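PDB 7D86: PHD finger protein 14, which binds histone H3, preferring the unmodified form, through its zinc-finger PZP region and represses PDGFRA expression in the control of mesenchymal cell proliferation. Local coordinates for residues L10-C15 / E38-V43; E25-D30 / V34-G39; D82-E87 / V94-A99; L167-A172 / K195-N200; S72-C75 / S80-G83. All coordinates share one frame; numbering follows the deposited sequence.

Interaction 1: residues L10-C15 / E38-V43; sequences LICCVC and EGCYGV. With ZN (zinc ion), chain E.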
# COMPACT_ATOMS: atom_id res chain seq x y z
N LEU A 10 15.16 -9.45 3.03
CA LEU A 10 13.95 -8.85 3.57
C LEU A 10 13.08 -8.34 2.42
O LEU A 10 13.54 -8.16 1.29
CB LEU A 10 14.28 -7.71 4.53
CG LEU A 10 15.02 -8.05 5.84
CD1 LEU A 10 15.32 -6.78 6.64
CD2 LEU A 10 14.23 -9.02 6.69
N ILE A 11 11.80 -8.11 2.72
CA ILE A 11 10.84 -7.66 1.72
C ILE A 11 10.25 -6.33 2.16
O ILE A 11 9.84 -6.18 3.32
CB ILE A 11 9.72 -8.69 1.50
CG1 ILE A 11 10.33 -10.03 1.09
CG2 ILE A 11 8.71 -8.18 0.45
CD1 ILE A 11 9.33 -11.14 0.93
N CYS A 12 10.17 -5.38 1.23
CA CYS A 12 9.49 -4.11 1.47
C CYS A 12 7.98 -4.34 1.43
O CYS A 12 7.45 -4.85 0.44
CB CYS A 12 9.88 -3.09 0.41
SG CYS A 12 8.95 -1.55 0.58
N CYS A 13 7.29 -3.95 2.50
CA CYS A 13 5.85 -4.16 2.58
C CYS A 13 5.05 -3.16 1.75
O CYS A 13 3.82 -3.24 1.71
CB CYS A 13 5.39 -4.11 4.03
SG CYS A 13 5.37 -2.44 4.68
N VAL A 14 5.71 -2.22 1.09
CA VAL A 14 5.02 -1.26 0.23
C VAL A 14 5.03 -1.71 -1.23
O VAL A 14 3.97 -1.83 -1.85
CB VAL A 14 5.66 0.14 0.37
CG1 VAL A 14 5.07 1.12 -0.67
CG2 VAL A 14 5.45 0.67 1.80
N CYS A 15 6.21 -1.99 -1.78
CA CYS A 15 6.33 -2.39 -3.18
C CYS A 15 6.51 -3.89 -3.37
O CYS A 15 6.51 -4.35 -4.52
CB CYS A 15 7.51 -1.66 -3.83
SG CYS A 15 9.13 -2.14 -3.17
N GLU A 38 13.72 2.40 2.58
CA GLU A 38 13.88 3.81 2.91
C GLU A 38 13.14 4.69 1.91
O GLU A 38 12.36 5.58 2.29
CB GLU A 38 15.37 4.19 2.94
CG GLU A 38 16.16 3.62 4.09
CD GLU A 38 17.65 3.78 3.89
OE1 GLU A 38 18.10 3.76 2.73
OE2 GLU A 38 18.38 3.92 4.90
N GLY A 39 13.36 4.45 0.62
CA GLY A 39 12.74 5.25 -0.43
C GLY A 39 11.24 5.06 -0.55
O GLY A 39 10.57 5.92 -1.13
N CYS A 40 10.70 3.98 -0.00
CA CYS A 40 9.25 3.79 -0.00
C CYS A 40 8.57 4.37 1.23
O CYS A 40 7.34 4.32 1.31
CB CYS A 40 8.91 2.30 -0.12
SG CYS A 40 9.31 1.57 -1.73
N TYR A 41 9.33 4.92 2.18
CA TYR A 41 8.76 5.45 3.41
C TYR A 41 9.14 6.90 3.68
O TYR A 41 8.80 7.44 4.74
CB TYR A 41 9.18 4.60 4.61
CG TYR A 41 8.26 4.70 5.82
CD1 TYR A 41 6.91 4.42 5.70
CD2 TYR A 41 8.76 5.03 7.08
CE1 TYR A 41 6.07 4.49 6.78
CE2 TYR A 41 7.92 5.11 8.18
CZ TYR A 41 6.58 4.84 8.02
OH TYR A 41 5.73 4.90 9.11
N GLY A 42 9.84 7.56 2.75
CA GLY A 42 10.31 8.91 2.98
C GLY A 42 11.61 9.01 3.75
O GLY A 42 12.00 10.12 4.12
N VAL A 43 12.27 7.89 4.02
CA VAL A 43 13.53 7.89 4.75
C VAL A 43 14.70 7.79 3.78
O VAL A 43 15.36 8.79 3.48
CB VAL A 43 13.58 6.74 5.78
CG1 VAL A 43 14.92 6.74 6.52
CG2 VAL A 43 12.42 6.85 6.76
ZN ZN E . 9.68 -0.70 -1.47
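Cys12, Cys15 and Cys40 meet on one zinc ion, and this first metal site of the PHD-type 1 finger illustrates how a shared metal can join two chain segments that bury little surface against each other. The zinc lies 2.3 Å from Cys12 SG, and Cys15 SG and Cys40 SG bind it at the same length; His37 completes the site. The sulfurs keep apart as ligands do, with Cys12 SG and Cys40 SG 3.9 Å from each other. Cys12 SG stands anti to its backbone N (chi1 175°), whereas Cys15 SG sits between its own N and carbonyl carbon (chi1 67°), and these two settings aim both thiolates of the CxxC loop at the same point. Cys12 SG also accepts the N-H of Val14 at 3.3 Å, and a weaker bond comes from Cys15 N; such donors probably ease the negative charge on the sulfur.

The closely packed side is that of Val14. Its CB rests 3.9 Å from Cys40 CB, and both residues turn their CB toward the other segment, while Val14 CG1 lies near Cys40 CB and CG2 near Cys40 O. On the other side, Cys15 and Cys40 are only partly covered, and Gly39 is exposed, leaving the metal to do most of the joining there. Glu38 O, gripped by Tyr41 N and Val43 N from opposite faces of its plane, closes the short helical turn that carries Cys40.

Val14 packs against Val36 of strand 35-37 and against Val96 and Leu100 of helix 96-101, while Ile11 leans on helix 191-204.

Interaction 2: residues E25-D30 / V34-G39; sequences EIIQCD and VTVHEG. With ZN (zinc ion), chain E; ZN (zinc ion), chain F.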
# COMPACT_ATOMS: atom_id res chain seq x y z
N GLU A 25 18.08 1.05 1.32
CA GLU A 25 18.09 -0.17 2.11
C GLU A 25 16.70 -0.47 2.64
O GLU A 25 15.87 0.43 2.81
CB GLU A 25 19.08 -0.07 3.27
CG GLU A 25 20.54 -0.00 2.84
CD GLU A 25 21.50 -0.25 3.98
OE1 GLU A 25 21.23 0.20 5.11
OE2 GLU A 25 22.54 -0.91 3.74
N ILE A 26 16.44 -1.75 2.90
CA ILE A 26 15.20 -2.18 3.54
C ILE A 26 15.42 -2.15 5.05
O ILE A 26 16.19 -2.95 5.59
CB ILE A 26 14.78 -3.58 3.06
CG1 ILE A 26 14.28 -3.51 1.61
CG2 ILE A 26 13.72 -4.17 3.98
CD1 ILE A 26 13.69 -4.81 1.11
N ILE A 27 14.75 -1.23 5.72
CA ILE A 27 14.87 -1.08 7.16
C ILE A 27 13.68 -1.76 7.82
O ILE A 27 12.66 -2.04 7.19
CB ILE A 27 14.96 0.40 7.59
CG1 ILE A 27 13.71 1.16 7.12
CG2 ILE A 27 16.22 1.04 7.03
CD1 ILE A 27 13.68 2.61 7.53
N GLN A 28 13.82 -2.05 9.11
CA GLN A 28 12.82 -2.81 9.84
C GLN A 28 12.49 -2.10 11.14
O GLN A 28 13.40 -1.65 11.85
CB GLN A 28 13.32 -4.24 10.12
CG GLN A 28 12.34 -5.09 10.90
CD GLN A 28 12.78 -6.55 10.95
OE1 GLN A 28 13.96 -6.84 11.16
NE2 GLN A 28 11.84 -7.46 10.74
N CYS A 29 11.20 -2.01 11.45
CA CYS A 29 10.81 -1.38 12.70
C CYS A 29 11.20 -2.28 13.86
O CYS A 29 10.86 -3.46 13.89
CB CYS A 29 9.30 -1.13 12.72
SG CYS A 29 8.76 -0.38 14.26
N ASP A 30 11.94 -1.72 14.82
CA ASP A 30 12.39 -2.52 15.94
C ASP A 30 11.26 -2.87 16.91
O ASP A 30 11.43 -3.78 17.73
CB ASP A 30 13.53 -1.81 16.65
CG ASP A 30 14.85 -2.01 15.95
OD1 ASP A 30 15.34 -3.16 15.94
OD2 ASP A 30 15.39 -1.04 15.38
N VAL A 34 7.87 -4.40 11.04
CA VAL A 34 7.53 -4.10 9.65
C VAL A 34 8.79 -3.72 8.89
O VAL A 34 9.73 -3.14 9.45
CB VAL A 34 6.46 -3.00 9.58
CG1 VAL A 34 7.06 -1.63 9.90
CG2 VAL A 34 5.77 -2.99 8.22
N THR A 35 8.83 -4.07 7.60
CA THR A 35 10.00 -3.86 6.77
C THR A 35 9.62 -3.03 5.55
O THR A 35 8.56 -3.25 4.95
CB THR A 35 10.60 -5.20 6.32
OG1 THR A 35 9.57 -6.01 5.75
CG2 THR A 35 11.23 -5.93 7.50
N VAL A 36 10.48 -2.08 5.19
CA VAL A 36 10.16 -1.13 4.13
C VAL A 36 11.45 -0.56 3.57
O VAL A 36 12.45 -0.41 4.29
CB VAL A 36 9.22 -0.02 4.67
CG1 VAL A 36 9.93 0.83 5.74
CG2 VAL A 36 8.70 0.86 3.54
N HIS A 37 11.45 -0.28 2.26
CA HIS A 37 12.50 0.52 1.66
C HIS A 37 12.52 1.90 2.30
O HIS A 37 11.47 2.50 2.54
CB HIS A 37 12.26 0.69 0.15
CG HIS A 37 12.61 -0.51 -0.68
ND1 HIS A 37 11.69 -1.14 -1.49
CD2 HIS A 37 13.78 -1.16 -0.87
CE1 HIS A 37 12.28 -2.14 -2.13
NE2 HIS A 37 13.55 -2.18 -1.76
N GLU A 38 13.72 2.40 2.58
CA GLU A 38 13.88 3.81 2.91
C GLU A 38 13.14 4.69 1.91
O GLU A 38 12.36 5.58 2.29
CB GLU A 38 15.37 4.19 2.94
CG GLU A 38 16.16 3.62 4.09
CD GLU A 38 17.65 3.78 3.89
OE1 GLU A 38 18.10 3.76 2.73
OE2 GLU A 38 18.38 3.92 4.90
N GLY A 39 13.36 4.45 0.62
CA GLY A 39 12.74 5.25 -0.43
C GLY A 39 11.24 5.06 -0.55
O GLY A 39 10.57 5.92 -1.13
ZN ZN E . 9.68 -0.70 -1.47
ZN ZN F . 6.41 -0.31 13.95
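Ile27 and Val36 form the hydrogen-bonded pair at the middle of an antiparallel hairpin, a compact example of two short strands paired by their backbones and tied at their ends by metals. Ile27 N gives to Val36 O at 2.8 Å, tilted 23° from the carbonyl plane, and Val36 N returns a bond to Ile27 O. Toward the turn, Cys29 N reaches Val34 O at 2.7 Å, in the carbonyl plane. At the other end Glu38 N meets Glu25 O at 2.9 Å, while Glu25 N is taken by Glu38 OE1 at 3.1 Å from above the carboxylate plane, 58° out of it. Ile26 N bonds to Ser20 OG. An alanine in place of Glu38 would probably leave Glu25 N without this acceptor and uncover the Ile27 CG2 methyl that packs on Glu38 CG.

The side chains of Ile26, Gln28, Thr35 and His37 share one face. There Ile26 CG1 lies 3.5 Å from His37 CD2, and the extended Gln28 chain runs alongside Thr35, its NE2 3.6 Å from Thr35 CG2. Thr35 OG1 bonds to Ile11 O, Gln28 NE2 to Gly33, and His37 NE2 to Asn19 O, leaving His37 ND1 to bind one zinc at 2.1 Å. Cys29 SG binds the second zinc with Cys32, Cys64 and Cys67.

Strand 35-37 leads straight into helix 38-41; the 10-15 loop borders the hairpin, with Leu10 against Ile26, and Trp62 touches Ile27.

Interaction 3: residues D82-E87 / V94-A99; sequences DGIFKE and VHVVCA. With ZN (zinc ion), chain C.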
# COMPACT_ATOMS: atom_id res chain seq x y z
N ASP A 82 -2.39 -4.81 8.69
CA ASP A 82 -1.00 -5.10 8.42
C ASP A 82 -0.37 -3.96 7.62
O ASP A 82 -1.02 -2.97 7.26
CB ASP A 82 -0.87 -6.43 7.70
CG ASP A 82 -1.46 -7.58 8.49
OD1 ASP A 82 -1.28 -7.61 9.72
OD2 ASP A 82 -2.12 -8.45 7.88
N GLY A 83 0.92 -4.09 7.33
CA GLY A 83 1.60 -3.10 6.52
C GLY A 83 2.04 -1.89 7.33
O GLY A 83 2.01 -1.88 8.56
N ILE A 84 2.47 -0.86 6.61
CA ILE A 84 3.08 0.29 7.25
C ILE A 84 2.22 1.52 6.96
O ILE A 84 1.60 1.65 5.90
CB ILE A 84 4.55 0.46 6.79
CG1 ILE A 84 5.35 1.20 7.87
CG2 ILE A 84 4.66 1.18 5.46
CD1 ILE A 84 6.84 1.18 7.64
N PHE A 85 2.17 2.42 7.95
CA PHE A 85 1.22 3.52 7.99
C PHE A 85 1.93 4.87 8.07
O PHE A 85 3.05 4.97 8.56
CB PHE A 85 0.28 3.42 9.19
CG PHE A 85 -0.65 2.25 9.15
CD1 PHE A 85 -0.21 0.99 9.54
CD2 PHE A 85 -1.97 2.41 8.77
CE1 PHE A 85 -1.07 -0.09 9.51
CE2 PHE A 85 -2.84 1.33 8.75
CZ PHE A 85 -2.38 0.07 9.12
N LYS A 86 1.23 5.90 7.58
CA LYS A 86 1.59 7.30 7.79
C LYS A 86 0.38 8.04 8.34
O LYS A 86 -0.77 7.69 8.05
CB LYS A 86 2.05 7.99 6.49
CG LYS A 86 3.43 7.60 5.97
CD LYS A 86 4.53 8.38 6.69
CE LYS A 86 5.87 8.24 5.97
NZ LYS A 86 6.98 8.87 6.73
N GLU A 87 0.64 9.10 9.10
CA GLU A 87 -0.43 9.88 9.70
C GLU A 87 -1.00 10.87 8.69
O GLU A 87 -0.27 11.42 7.86
CB GLU A 87 0.10 10.64 10.93
CG GLU A 87 -0.97 11.15 11.87
CD GLU A 87 -0.41 11.61 13.21
OE1 GLU A 87 0.81 11.91 13.29
OE2 GLU A 87 -1.18 11.67 14.19
N VAL A 94 -3.26 6.12 7.41
CA VAL A 94 -3.48 5.40 6.17
C VAL A 94 -2.23 4.60 5.82
O VAL A 94 -1.11 4.99 6.16
CB VAL A 94 -3.85 6.36 5.00
CG1 VAL A 94 -5.21 7.00 5.25
CG2 VAL A 94 -2.78 7.42 4.82
N HIS A 95 -2.42 3.48 5.12
CA HIS A 95 -1.28 2.77 4.55
C HIS A 95 -0.54 3.67 3.56
O HIS A 95 -1.15 4.43 2.80
CB HIS A 95 -1.72 1.50 3.81
CG HIS A 95 -2.24 0.43 4.71
ND1 HIS A 95 -3.57 0.08 4.75
CD2 HIS A 95 -1.61 -0.38 5.60
CE1 HIS A 95 -3.74 -0.89 5.63
NE2 HIS A 95 -2.57 -1.18 6.16
N VAL A 96 0.79 3.56 3.56
CA VAL A 96 1.57 4.14 2.47
C VAL A 96 1.06 3.62 1.13
O VAL A 96 0.88 4.38 0.18
CB VAL A 96 3.07 3.86 2.67
CG1 VAL A 96 3.83 4.17 1.39
CG2 VAL A 96 3.62 4.65 3.85
N VAL A 97 0.80 2.31 1.05
CA VAL A 97 0.39 1.75 -0.24
C VAL A 97 -0.98 2.27 -0.65
O VAL A 97 -1.22 2.58 -1.82
CB VAL A 97 0.45 0.21 -0.19
CG1 VAL A 97 -0.69 -0.38 0.62
CG2 VAL A 97 0.45 -0.36 -1.60
N CYS A 98 -1.90 2.45 0.31
CA CYS A 98 -3.20 2.99 -0.05
C CYS A 98 -3.07 4.43 -0.55
O CYS A 98 -3.78 4.84 -1.48
CB CYS A 98 -4.16 2.91 1.14
SG CYS A 98 -4.74 1.22 1.50
N ALA A 99 -2.12 5.18 0.01
CA ALA A 99 -1.91 6.55 -0.44
C ALA A 99 -1.36 6.59 -1.86
O ALA A 99 -1.64 7.54 -2.60
CB ALA A 99 -0.97 7.28 0.52
ZN ZN C . -5.12 0.91 3.79
O HOH W 1 1.55 0.41 3.24
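With CG anti to the carbonyl carbon in both Phe85 (chi1 -66°) and His95 (chi1 -69°), the two rings come alongside each other, pointing the same way from neighbouring strands. Their centroids are 4.2 Å apart and their planes meet at 32°, each ring lying over the rim of one face of the other; Phe85 CZ comes within 3.2 Å of His95 NE2. A second restraint holds the imidazole: NE2 donates to Asp82 O at 2.6 Å, near the ring plane, which leaves ND1 to bind zinc at 2.0 Å. Replacing Phe85 by alanine would probably open a gap over that face of the imidazole and remove one of the restraints on its tilt.

The backbones form a short antiparallel ladder. Lys86 and Val94 exchange two bonds, Lys86 N to Val94 O at 2.9 Å among them, and Val96 N reaches Ile84 O. A water donates to Ile84 O and accepts from Val97 N, linking the residue just ahead of the strand to the first turn of the helix. On the side away from the metal, Val96 CG2 packs on Lys86 CG at 3.6 Å and against Ile84 CG2. Lys86 NZ pairs with Asp65 and bonds to Tyr41 O.

A hairpin strand ending in a histidine at the N-cap, followed one turn on by Cys98 on the same zinc, builds half of the C2HC pre-PHD site, which Cys75 and Cys78 complete.

Interaction 4: residues L167-A172 / K195-N200; sequences LLSEAA and KWKRKN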
# COMPACT_ATOMS: atom_id res chain seq x y z
N LEU A 167 -1.54 -7.76 -7.36
CA LEU A 167 -2.16 -7.02 -8.46
C LEU A 167 -1.65 -5.59 -8.61
O LEU A 167 -2.00 -4.93 -9.59
CB LEU A 167 -3.68 -7.01 -8.28
CG LEU A 167 -4.32 -8.40 -8.16
CD1 LEU A 167 -5.82 -8.27 -7.98
CD2 LEU A 167 -4.00 -9.23 -9.40
N LEU A 168 -0.86 -5.09 -7.67
CA LEU A 168 -0.37 -3.71 -7.72
C LEU A 168 0.97 -3.66 -8.43
O LEU A 168 1.86 -4.47 -8.15
CB LEU A 168 -0.23 -3.12 -6.31
CG LEU A 168 -1.45 -3.14 -5.40
CD1 LEU A 168 -1.12 -2.46 -4.07
CD2 LEU A 168 -2.64 -2.47 -6.08
N SER A 169 1.10 -2.72 -9.37
CA SER A 169 2.32 -2.54 -10.14
C SER A 169 2.77 -1.09 -10.08
O SER A 169 1.96 -0.17 -9.90
CB SER A 169 2.13 -2.96 -11.61
OG SER A 169 1.69 -4.30 -11.73
N GLU A 170 4.07 -0.89 -10.24
CA GLU A 170 4.64 0.44 -10.43
C GLU A 170 5.46 0.41 -11.70
O GLU A 170 6.37 -0.41 -11.84
CB GLU A 170 5.51 0.86 -9.24
CG GLU A 170 6.13 2.24 -9.39
CD GLU A 170 7.01 2.64 -8.21
OE1 GLU A 170 7.43 3.81 -8.15
OE2 GLU A 170 7.26 1.78 -7.33
N ALA A 171 5.14 1.30 -12.64
CA ALA A 171 5.91 1.39 -13.88
C ALA A 171 7.33 1.85 -13.60
O ALA A 171 7.59 2.64 -12.69
CB ALA A 171 5.22 2.34 -14.87
N ALA A 172 8.27 1.35 -14.40
CA ALA A 172 9.64 1.81 -14.26
C ALA A 172 9.77 3.27 -14.70
O ALA A 172 8.96 3.79 -15.47
CB ALA A 172 10.59 0.93 -15.07
N LYS A 195 2.70 -13.72 -9.57
CA LYS A 195 3.24 -14.87 -8.87
C LYS A 195 4.30 -14.45 -7.85
O LYS A 195 4.24 -14.85 -6.68
CB LYS A 195 3.81 -15.87 -9.89
CG LYS A 195 2.80 -16.95 -10.25
CD LYS A 195 3.42 -18.04 -11.12
CE LYS A 195 3.57 -17.56 -12.55
NZ LYS A 195 3.34 -18.65 -13.55
N TRP A 196 5.28 -13.65 -8.26
CA TRP A 196 6.32 -13.31 -7.28
C TRP A 196 5.82 -12.27 -6.28
O TRP A 196 6.30 -12.25 -5.14
CB TRP A 196 7.60 -12.85 -7.98
CG TRP A 196 7.54 -11.53 -8.71
CD1 TRP A 196 7.40 -11.35 -10.06
CD2 TRP A 196 7.65 -10.22 -8.14
NE1 TRP A 196 7.41 -10.01 -10.36
CE2 TRP A 196 7.56 -9.29 -9.20
CE3 TRP A 196 7.82 -9.74 -6.84
CZ2 TRP A 196 7.63 -7.92 -8.99
CZ3 TRP A 196 7.89 -8.38 -6.63
CH2 TRP A 196 7.79 -7.48 -7.71
N LYS A 197 4.85 -11.44 -6.65
CA LYS A 197 4.30 -10.50 -5.67
C LYS A 197 3.47 -11.23 -4.61
O LYS A 197 3.56 -10.92 -3.42
CB LYS A 197 3.46 -9.42 -6.35
CG LYS A 197 4.28 -8.46 -7.17
CD LYS A 197 3.39 -7.63 -8.09
CE LYS A 197 4.21 -6.65 -8.89
NZ LYS A 197 3.40 -5.98 -9.95
N ARG A 198 2.62 -12.18 -5.04
CA ARG A 198 1.87 -12.96 -4.06
C ARG A 198 2.81 -13.71 -3.13
O ARG A 198 2.58 -13.80 -1.91
CB ARG A 198 0.92 -13.93 -4.76
CG ARG A 198 -0.25 -13.28 -5.44
CD ARG A 198 -1.11 -14.31 -6.16
NE ARG A 198 -1.88 -15.13 -5.22
CZ ARG A 198 -2.56 -16.22 -5.57
NH1 ARG A 198 -2.56 -16.63 -6.83
NH2 ARG A 198 -3.23 -16.90 -4.66
N LYS A 199 3.90 -14.25 -3.69
CA LYS A 199 4.87 -14.98 -2.88
C LYS A 199 5.54 -14.06 -1.86
O LYS A 199 5.67 -14.41 -0.68
CB LYS A 199 5.91 -15.64 -3.79
CG LYS A 199 7.02 -16.35 -3.03
CD LYS A 199 8.01 -17.01 -3.97
CE LYS A 199 9.14 -17.69 -3.21
NZ LYS A 199 8.67 -18.82 -2.36
N ASN A 200 5.95 -12.86 -2.29
CA ASN A 200 6.62 -11.95 -1.37
C ASN A 200 5.65 -11.40 -0.33
O ASN A 200 6.05 -11.18 0.82
CB ASN A 200 7.29 -10.81 -2.14
CG ASN A 200 8.60 -11.24 -2.77
OD1 ASN A 200 8.97 -12.41 -2.71
ND2 ASN A 200 9.30 -10.29 -3.37
O HOH W 2 5.70 -3.37 -9.82
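Lys197 of helix 191-204 reaches the carbonyl of Leu168 in strand 168-170, a polar contact of small area within the protein, in which one long side chain from a helix serves the backbone of a strand of the PHD-type 2 finger. It illustrates a buried lysine whose ammonium group finds a main-chain carbonyl, with a water as a weak second partner. Lys197 turns its CB toward the strand, and chi2, chi3 and chi4 are all close to 180°, giving an extended chain that carries NZ across from the helix to the strand. At its end NZ donates to Leu168 O at 2.8 Å. The donor stands above the carbonyl plane, 36° out of it, and the angle at the oxygen is 127°. The last carbon of the chain lies alongside the same carbonyl, with Lys197 CE 3.3 Å from Leu168 O.

Ser169 OG lies 3.0 Å from Lys197 NZ, but at an angle too poor for a hydrogen bond; it is better read as a polar neighbour. A water accepts from Glu170 N at 3.0 Å and weakly from Lys197 NZ at 3.5 Å, carrying the contact one residue further along the strand. Close to the helix, Lys197 CG sits over one face of the neighbouring Trp196 ring, toward its rim, 3.5 Å above the plane.

Behind the contact, strand 168-170 pairs with strand 181-183, and Leu168 packs on helices 159-164 and 96-101. The helix carrying Lys197 reaches on to the first finger, where Asn200 ND2 bonds to Leu16 O.

Interaction 5: residues S72-C75 / S80-G83; sequences SPSC and SQDG. With ZN (zinc ion), chain C.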
# COMPACT_ATOMS: atom_id res chain seq x y z
N SER A 72 -1.40 0.96 17.24
CA SER A 72 -1.60 -0.00 16.17
C SER A 72 -2.79 0.49 15.37
O SER A 72 -3.94 0.18 15.72
CB SER A 72 -1.83 -1.42 16.69
OG SER A 72 -0.66 -1.94 17.27
N PRO A 73 -2.58 1.26 14.32
CA PRO A 73 -3.68 2.00 13.71
C PRO A 73 -4.49 1.12 12.77
O PRO A 73 -4.09 0.03 12.39
CB PRO A 73 -2.96 3.12 12.96
CG PRO A 73 -1.69 2.46 12.50
CD PRO A 73 -1.31 1.48 13.60
N SER A 74 -5.66 1.63 12.41
CA SER A 74 -6.42 1.15 11.27
C SER A 74 -6.30 2.17 10.15
O SER A 74 -6.09 3.36 10.39
CB SER A 74 -7.90 0.95 11.63
OG SER A 74 -8.05 -0.11 12.57
N CYS A 75 -6.42 1.69 8.91
CA CYS A 75 -6.36 2.58 7.76
C CYS A 75 -7.73 3.20 7.51
O CYS A 75 -8.76 2.53 7.62
CB CYS A 75 -5.90 1.81 6.52
SG CYS A 75 -5.66 2.85 5.06
N SER A 80 -7.36 -3.57 6.19
CA SER A 80 -6.16 -4.26 6.64
C SER A 80 -5.50 -3.52 7.79
O SER A 80 -5.39 -2.29 7.78
CB SER A 80 -5.17 -4.38 5.48
OG SER A 80 -3.91 -4.85 5.94
N GLN A 81 -5.04 -4.27 8.79
CA GLN A 81 -4.23 -3.70 9.85
C GLN A 81 -2.77 -4.10 9.75
O GLN A 81 -1.98 -3.75 10.62
CB GLN A 81 -4.81 -4.09 11.22
CG GLN A 81 -6.15 -3.42 11.48
CD GLN A 81 -6.78 -3.84 12.79
OE1 GLN A 81 -6.24 -4.69 13.51
NE2 GLN A 81 -7.92 -3.25 13.11
N ASP A 82 -2.39 -4.81 8.69
CA ASP A 82 -1.00 -5.10 8.42
C ASP A 82 -0.37 -3.96 7.62
O ASP A 82 -1.02 -2.97 7.26
CB ASP A 82 -0.87 -6.43 7.70
CG ASP A 82 -1.46 -7.58 8.49
OD1 ASP A 82 -1.28 -7.61 9.72
OD2 ASP A 82 -2.12 -8.45 7.88
N GLY A 83 0.92 -4.09 7.33
CA GLY A 83 1.60 -3.10 6.52
C GLY A 83 2.04 -1.89 7.33
O GLY A 83 2.01 -1.88 8.56
ZN ZN C . -5.12 0.91 3.79
O HOH W 3 -1.94 -1.64 12.87
O HOH W 4 -7.49 -0.80 8.49
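Gln81 stretches its amide over to the hydroxyl of Ser74, where NE2 donates to OG at 3.2 Å. The bond is weak, with an angle of only 128° at the hydrogen. The glutamine chain has CG anti to the carbonyl carbon (chi1 -68°) and runs extended beyond it, which carries the amide across to the serine, while CG passes 4.1 Å from Pro73 O.

Two waters do much of the remaining joining, an instance of two loops linked through solvent. One gives its protons to Pro73 O at 2.8 Å and to Gln81 O at 3.1 Å. The other accepts from Cys75 N at 2.7 Å and donates to Ser80 O at the same length, bridging two backbone atoms, Cys75 N and Ser80 O, that are 4.3 Å apart. Within its own loop, Ser80 OG accepts from Asp82 N at 3.1 Å, forming an ST turn.

Cys75 SG binds the zinc of the C2HC pre-PHD finger, which His95, Cys78 and Cys98 share; Pro73 and Cys75 also rest on Phe85. A weak amide bond and water bridges at the surface imply that the two loops hold each other only lightly; the 72-75 side is tied to the zinc through Cys75, and the 80-83 side indirectly, through the bond from His95 NE2 to Asp82 O.

How the interactions relate
Along the chain, interactions 1 and 2 come first and close on the same residues around helix 38-41; then follow interaction 5, interaction 3 and, last, interaction 4. Interactions 1 and 2, with centres 6 Å apart, share one zinc of the first PHD finger. Interactions 3 and 5, with centres 7 Å apart, share Asp82, Gly83 and the zinc of the pre-PHD finger. The two pairs abut: Tyr41 OH bonds to Phe85 O, and Val34 and Val36 pack on Ile84. Interaction 4 lies about 17 Å from interaction 3, centre to centre, yet Leu168 still touches Val97. Successive fingers thus pack into one unit, consistent with the joint requirement for them in histone H3 binding.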